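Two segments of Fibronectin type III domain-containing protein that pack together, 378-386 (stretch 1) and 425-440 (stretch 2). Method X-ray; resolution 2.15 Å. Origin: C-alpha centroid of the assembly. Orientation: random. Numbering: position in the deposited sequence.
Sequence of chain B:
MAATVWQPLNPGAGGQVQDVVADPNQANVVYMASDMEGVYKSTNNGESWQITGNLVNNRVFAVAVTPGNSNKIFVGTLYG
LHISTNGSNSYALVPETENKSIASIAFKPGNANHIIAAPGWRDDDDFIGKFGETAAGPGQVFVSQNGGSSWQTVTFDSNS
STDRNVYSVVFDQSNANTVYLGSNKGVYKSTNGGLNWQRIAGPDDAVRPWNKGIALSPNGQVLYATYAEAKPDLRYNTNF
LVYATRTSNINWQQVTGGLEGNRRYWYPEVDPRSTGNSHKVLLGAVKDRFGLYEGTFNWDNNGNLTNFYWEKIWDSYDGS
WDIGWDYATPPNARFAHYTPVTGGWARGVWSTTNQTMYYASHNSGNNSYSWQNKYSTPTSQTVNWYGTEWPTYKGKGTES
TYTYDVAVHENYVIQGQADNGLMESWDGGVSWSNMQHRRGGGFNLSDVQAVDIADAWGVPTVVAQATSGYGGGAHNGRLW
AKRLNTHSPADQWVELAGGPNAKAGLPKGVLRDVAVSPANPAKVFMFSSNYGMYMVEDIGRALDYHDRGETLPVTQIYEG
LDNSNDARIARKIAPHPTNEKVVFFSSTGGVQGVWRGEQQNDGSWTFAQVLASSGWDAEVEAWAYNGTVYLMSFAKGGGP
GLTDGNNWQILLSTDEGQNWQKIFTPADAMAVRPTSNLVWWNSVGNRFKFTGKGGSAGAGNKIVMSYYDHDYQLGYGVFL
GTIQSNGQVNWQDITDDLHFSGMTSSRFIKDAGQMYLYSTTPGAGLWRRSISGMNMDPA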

# COMPACT_ATOMS: atom_id res chain seq x y z
N PRO B 378 -20.78 -23.99 -10.52
CA PRO B 378 -19.89 -23.05 -9.83
C PRO B 378 -19.18 -23.71 -8.67
O PRO B 378 -19.71 -24.60 -8.01
CB PRO B 378 -20.86 -21.97 -9.33
CG PRO B 378 -22.15 -22.71 -9.11
CD PRO B 378 -22.20 -23.75 -10.21
N THR B 379 -17.94 -23.28 -8.43
CA THR B 379 -17.17 -23.71 -7.28
C THR B 379 -17.11 -22.58 -6.26
O THR B 379 -17.70 -21.51 -6.43
CB THR B 379 -15.75 -24.13 -7.68
OG1 THR B 379 -14.92 -22.96 -7.78
CG2 THR B 379 -15.77 -24.86 -9.01
N SER B 380 -16.37 -22.83 -5.18
CA SER B 380 -16.22 -21.85 -4.12
C SER B 380 -15.11 -20.84 -4.39
O SER B 380 -14.97 -19.89 -3.62
CB SER B 380 -15.97 -22.56 -2.79
OG SER B 380 -14.74 -23.27 -2.82
N GLN B 381 -14.33 -21.02 -5.46
CA GLN B 381 -13.33 -20.03 -5.84
C GLN B 381 -13.99 -18.88 -6.59
O GLN B 381 -14.94 -19.07 -7.34
CB GLN B 381 -12.25 -20.66 -6.73
CG GLN B 381 -11.62 -21.92 -6.19
CD GLN B 381 -11.05 -22.79 -7.30
OE1 GLN B 381 -11.36 -23.98 -7.40
NE2 GLN B 381 -10.21 -22.20 -8.15
N THR B 382 -13.46 -17.67 -6.39
CA THR B 382 -14.02 -16.49 -7.02
C THR B 382 -12.96 -15.73 -7.81
O THR B 382 -11.77 -15.77 -7.49
CB THR B 382 -14.65 -15.53 -5.99
OG1 THR B 382 -13.81 -15.44 -4.84
CG2 THR B 382 -16.03 -16.02 -5.58
N VAL B 383 -13.43 -15.03 -8.84
CA VAL B 383 -12.63 -14.14 -9.66
C VAL B 383 -13.25 -12.76 -9.55
O VAL B 383 -14.43 -12.57 -9.90
CB VAL B 383 -12.58 -14.61 -11.12
CG1 VAL B 383 -11.82 -13.60 -11.98
CG2 VAL B 383 -11.96 -16.00 -11.21
N ASN B 384 -12.48 -11.79 -9.07
CA ASN B 384 -12.95 -10.41 -8.97
C ASN B 384 -12.78 -9.74 -10.33
O ASN B 384 -11.67 -9.65 -10.85
CB ASN B 384 -12.17 -9.66 -7.90
CG ASN B 384 -12.88 -8.41 -7.42
OD1 ASN B 384 -13.67 -7.81 -8.14
ND2 ASN B 384 -12.61 -8.01 -6.18
N TRP B 385 -13.89 -9.27 -10.91
CA TRP B 385 -13.83 -8.63 -12.22
C TRP B 385 -15.01 -7.68 -12.38
O TRP B 385 -16.17 -8.08 -12.21
CB TRP B 385 -13.84 -9.67 -13.34
CG TRP B 385 -13.38 -9.11 -14.65
CD1 TRP B 385 -14.12 -8.93 -15.77
CD2 TRP B 385 -12.06 -8.65 -14.96
NE1 TRP B 385 -13.35 -8.39 -16.77
CE2 TRP B 385 -12.08 -8.20 -16.29
CE3 TRP B 385 -10.86 -8.57 -14.24
CZ2 TRP B 385 -10.95 -7.69 -16.92
CZ3 TRP B 385 -9.74 -8.06 -14.86
CH2 TRP B 385 -9.79 -7.63 -16.19
N TYR B 386 -14.71 -6.42 -12.72
CA TYR B 386 -15.74 -5.42 -13.03
C TYR B 386 -16.67 -5.20 -11.83
O TYR B 386 -17.89 -5.12 -11.98
CB TYR B 386 -16.52 -5.83 -14.28
CG TYR B 386 -17.18 -4.68 -15.03
CD1 TYR B 386 -16.42 -3.64 -15.55
CD2 TYR B 386 -18.55 -4.66 -15.23
CE1 TYR B 386 -17.02 -2.60 -16.24
CE2 TYR B 386 -19.16 -3.63 -15.92
CZ TYR B 386 -18.39 -2.60 -16.42
OH TYR B 386 -19.00 -1.57 -17.11
N SER B 425 -7.60 -21.51 -15.53
CA SER B 425 -7.87 -22.35 -14.38
C SER B 425 -6.77 -22.17 -13.34
O SER B 425 -5.60 -21.97 -13.69
CB SER B 425 -7.96 -23.83 -14.78
OG SER B 425 -8.31 -24.63 -13.66
N TRP B 426 -7.15 -22.26 -12.07
CA TRP B 426 -6.20 -22.20 -10.96
C TRP B 426 -6.29 -23.42 -10.05
O TRP B 426 -5.73 -23.39 -8.95
CB TRP B 426 -6.39 -20.91 -10.16
CG TRP B 426 -6.26 -19.69 -11.01
CD1 TRP B 426 -5.12 -18.96 -11.23
CD2 TRP B 426 -7.29 -19.07 -11.79
NE1 TRP B 426 -5.39 -17.92 -12.08
CE2 TRP B 426 -6.71 -17.96 -12.44
CE3 TRP B 426 -8.65 -19.33 -11.98
CZ2 TRP B 426 -7.45 -17.12 -13.27
CZ3 TRP B 426 -9.38 -18.50 -12.82
CH2 TRP B 426 -8.77 -17.40 -13.45
N ASP B 427 -6.97 -24.48 -10.48
CA ASP B 427 -7.04 -25.74 -9.73
C ASP B 427 -6.68 -26.92 -10.63
O ASP B 427 -7.24 -28.01 -10.51
CB ASP B 427 -8.41 -25.93 -9.09
CG ASP B 427 -9.56 -25.86 -10.10
OD1 ASP B 427 -9.32 -26.00 -11.32
OD2 ASP B 427 -10.71 -25.66 -9.66
N GLY B 428 -5.73 -26.72 -11.54
CA GLY B 428 -5.25 -27.79 -12.38
C GLY B 428 -6.12 -28.13 -13.57
O GLY B 428 -5.91 -29.19 -14.18
N GLY B 429 -7.09 -27.29 -13.91
CA GLY B 429 -7.95 -27.55 -15.05
C GLY B 429 -9.32 -28.10 -14.71
O GLY B 429 -10.06 -28.47 -15.63
N VAL B 430 -9.68 -28.18 -13.43
CA VAL B 430 -11.01 -28.63 -13.05
C VAL B 430 -12.04 -27.54 -13.31
O VAL B 430 -13.06 -27.77 -13.96
CB VAL B 430 -11.02 -29.09 -11.58
CG1 VAL B 430 -12.45 -29.24 -11.08
CG2 VAL B 430 -10.26 -30.40 -11.42
N SER B 431 -11.79 -26.33 -12.80
CA SER B 431 -12.73 -25.23 -12.91
C SER B 431 -12.05 -24.04 -13.56
O SER B 431 -10.84 -23.86 -13.45
CB SER B 431 -13.29 -24.84 -11.55
OG SER B 431 -12.32 -24.17 -10.77
N TRP B 432 -12.85 -23.21 -14.23
CA TRP B 432 -12.32 -22.19 -15.13
C TRP B 432 -13.09 -20.88 -15.01
O TRP B 432 -14.22 -20.83 -14.50
CB TRP B 432 -12.37 -22.64 -16.59
CG TRP B 432 -11.74 -23.97 -16.83
CD1 TRP B 432 -12.26 -25.20 -16.53
CD2 TRP B 432 -10.47 -24.20 -17.43
NE1 TRP B 432 -11.38 -26.18 -16.90
CE2 TRP B 432 -10.27 -25.60 -17.46
CE3 TRP B 432 -9.47 -23.37 -17.94
CZ2 TRP B 432 -9.12 -26.18 -17.98
CZ3 TRP B 432 -8.32 -23.95 -18.46
CH2 TRP B 432 -8.16 -25.34 -18.48
N SER B 433 -12.46 -19.82 -15.51
CA SER B 433 -13.08 -18.53 -15.73
C SER B 433 -12.45 -17.91 -16.96
O SER B 433 -11.24 -18.03 -17.18
CB SER B 433 -12.90 -17.60 -14.52
OG SER B 433 -13.42 -16.30 -14.80
N ASN B 434 -13.27 -17.25 -17.79
CA ASN B 434 -12.75 -16.48 -18.91
C ASN B 434 -13.16 -15.01 -18.81
O ASN B 434 -13.09 -14.28 -19.81
CB ASN B 434 -13.18 -17.09 -20.25
CG ASN B 434 -14.62 -16.76 -20.63
OD1 ASN B 434 -15.47 -16.50 -19.78
ND2 ASN B 434 -14.88 -16.77 -21.93
N MET B 435 -13.57 -14.56 -17.62
CA MET B 435 -14.06 -13.20 -17.46
C MET B 435 -12.99 -12.16 -17.76
O MET B 435 -13.32 -11.05 -18.20
CB MET B 435 -14.60 -13.00 -16.04
CG MET B 435 -15.85 -13.81 -15.70
SD MET B 435 -17.27 -13.45 -16.75
CE MET B 435 -17.56 -11.72 -16.37
N GLN B 436 -11.71 -12.48 -17.54
CA GLN B 436 -10.66 -11.50 -17.75
C GLN B 436 -10.42 -11.18 -19.22
O GLN B 436 -9.69 -10.22 -19.51
CB GLN B 436 -9.35 -11.97 -17.10
CG GLN B 436 -9.41 -11.99 -15.57
CD GLN B 436 -8.04 -12.04 -14.90
OE1 GLN B 436 -7.00 -12.03 -15.57
NE2 GLN B 436 -8.03 -12.08 -13.57
N HIS B 437 -11.01 -11.93 -20.16
CA HIS B 437 -10.88 -11.56 -21.56
C HIS B 437 -11.79 -10.40 -21.95
O HIS B 437 -11.58 -9.79 -23.00
CB HIS B 437 -11.14 -12.78 -22.46
CG HIS B 437 -12.54 -12.88 -22.98
ND1 HIS B 437 -13.55 -13.53 -22.29
CD2 HIS B 437 -13.10 -12.46 -24.14
CE1 HIS B 437 -14.66 -13.49 -23.00
NE2 HIS B 437 -14.42 -12.84 -24.12
N ARG B 438 -12.76 -10.07 -21.10
CA ARG B 438 -13.66 -8.94 -21.33
C ARG B 438 -13.05 -7.70 -20.70
O ARG B 438 -13.20 -7.46 -19.50
CB ARG B 438 -15.04 -9.26 -20.78
CG ARG B 438 -15.45 -10.72 -20.98
CD ARG B 438 -16.93 -10.95 -20.72
NE ARG B 438 -17.74 -10.68 -21.91
CZ ARG B 438 -18.20 -11.62 -22.73
NH1 ARG B 438 -17.93 -12.90 -22.51
NH2 ARG B 438 -18.93 -11.27 -23.78
N ARG B 439 -12.35 -6.91 -21.51
CA ARG B 439 -11.54 -5.80 -21.02
C ARG B 439 -12.34 -4.51 -20.82
O ARG B 439 -11.81 -3.57 -20.21
CB ARG B 439 -10.37 -5.53 -21.97
CG ARG B 439 -9.57 -6.77 -22.37
CD ARG B 439 -9.01 -7.52 -21.16
NE ARG B 439 -7.95 -6.79 -20.48
CZ ARG B 439 -7.29 -7.24 -19.41
NH1 ARG B 439 -7.60 -8.43 -18.90
NH2 ARG B 439 -6.34 -6.51 -18.85
N GLY B 440 -13.57 -4.45 -21.29
CA GLY B 440 -14.38 -3.26 -21.14
C GLY B 440 -14.39 -2.41 -22.41
O GLY B 440 -13.50 -2.50 -23.26

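Stretch 1 lies alongside stretch 2 without pairing with it as a sheet. The nearest CA atoms stay about 7 Å apart, in a register that climbs in the same direction along both chains: Thr-379 by Ser-431, Val-383 by Ser-433, Trp-385 by Met-435. No backbone-to-backbone hydrogen bond crosses this gap, so the contact is made by side chains, with help from the carbonyls of stretch 2. The first rule is alternation. Along the strand that leads to Trp-385, the CA-to-CB bonds of Gln-381, Val-383 and Trp-385 point toward stretch 2, while Thr-382 is out of reach and Asn-384 points away.

Before that strand, Thr-379 opens the contact. The methyl Thr-379 CG2 rests 3.5 Å from CB of Ser-431, a close fit between small groups. Its hydroxyl serves its own chain: Gln-381 N donates to Thr-379 OG1 at 3.1 Å, a bond that spans the corner at Ser-380, where the chain changes direction.

Gln-381 reaches the polar end of the contact. Its side-chain amide lies by the carboxylate of Asp-427, with Gln-381 OE1 modelled 2.9 Å from Asp-427 OD2; two oxygens that close make it likely that the amide is turned over in the model. Asp-427 is itself held in place by its own loop. Asp-427 OD1 accepts from Ser-431 N at 2.9 Å, and Asp-427 OD2 accepts a very short 2.5 Å bond from Ser-431 OG. The carboxylate thus ties its loop together while presenting one oxygen to the neighbour. The turn between Asp-427 and Ser-431 runs through two glycines with positive phi, and Gly-429 adopts angles at which a CB would jam against the preceding carbonyl oxygen.

Val-383 marks the change to apolar packing. From its t rotamer, Val-383 CG2 sits 3.9 Å from CZ3 of Trp-426 and 3.8 Å from CB of Ser-433, so one methyl touches both an indole and a small side chain. This valine is buried, and no polar bond is asked of its side chain.

Trp-385 dominates the end of the strand, with the largest area covered by the partner stretch of any residue here. It lies against the 3-10 segment 435-437 and the residues just after it. CA of Gln-436 stands over the six-membered ring of Trp-385, 4.0 Å from its centroid and 18° off the normal, a CH-pi contact; Trp-385 CD1 meets Met-435 CB at 4.1 Å. The indole nitrogen makes the hydrogen bond that crosses between the stretches: Trp-385 NE1 donates to Arg-438 O at 2.9 Å and 147°, with that carbonyl near the ring plane, where the N-H points. Met-435 O is almost as near to Trp-385 NE1, at 3.0 Å, but lies over the ring face at a poor angle; it accepts instead from Arg-438 N at 3.1 Å. Finally, Arg-439 turns its guanidinium back, anchored by Arg-439 NH1 to Gln-436 O at 2.8 Å, and Trp-385 CH2 lies over one face of that group, 3.6 Å from Arg-439 NH1.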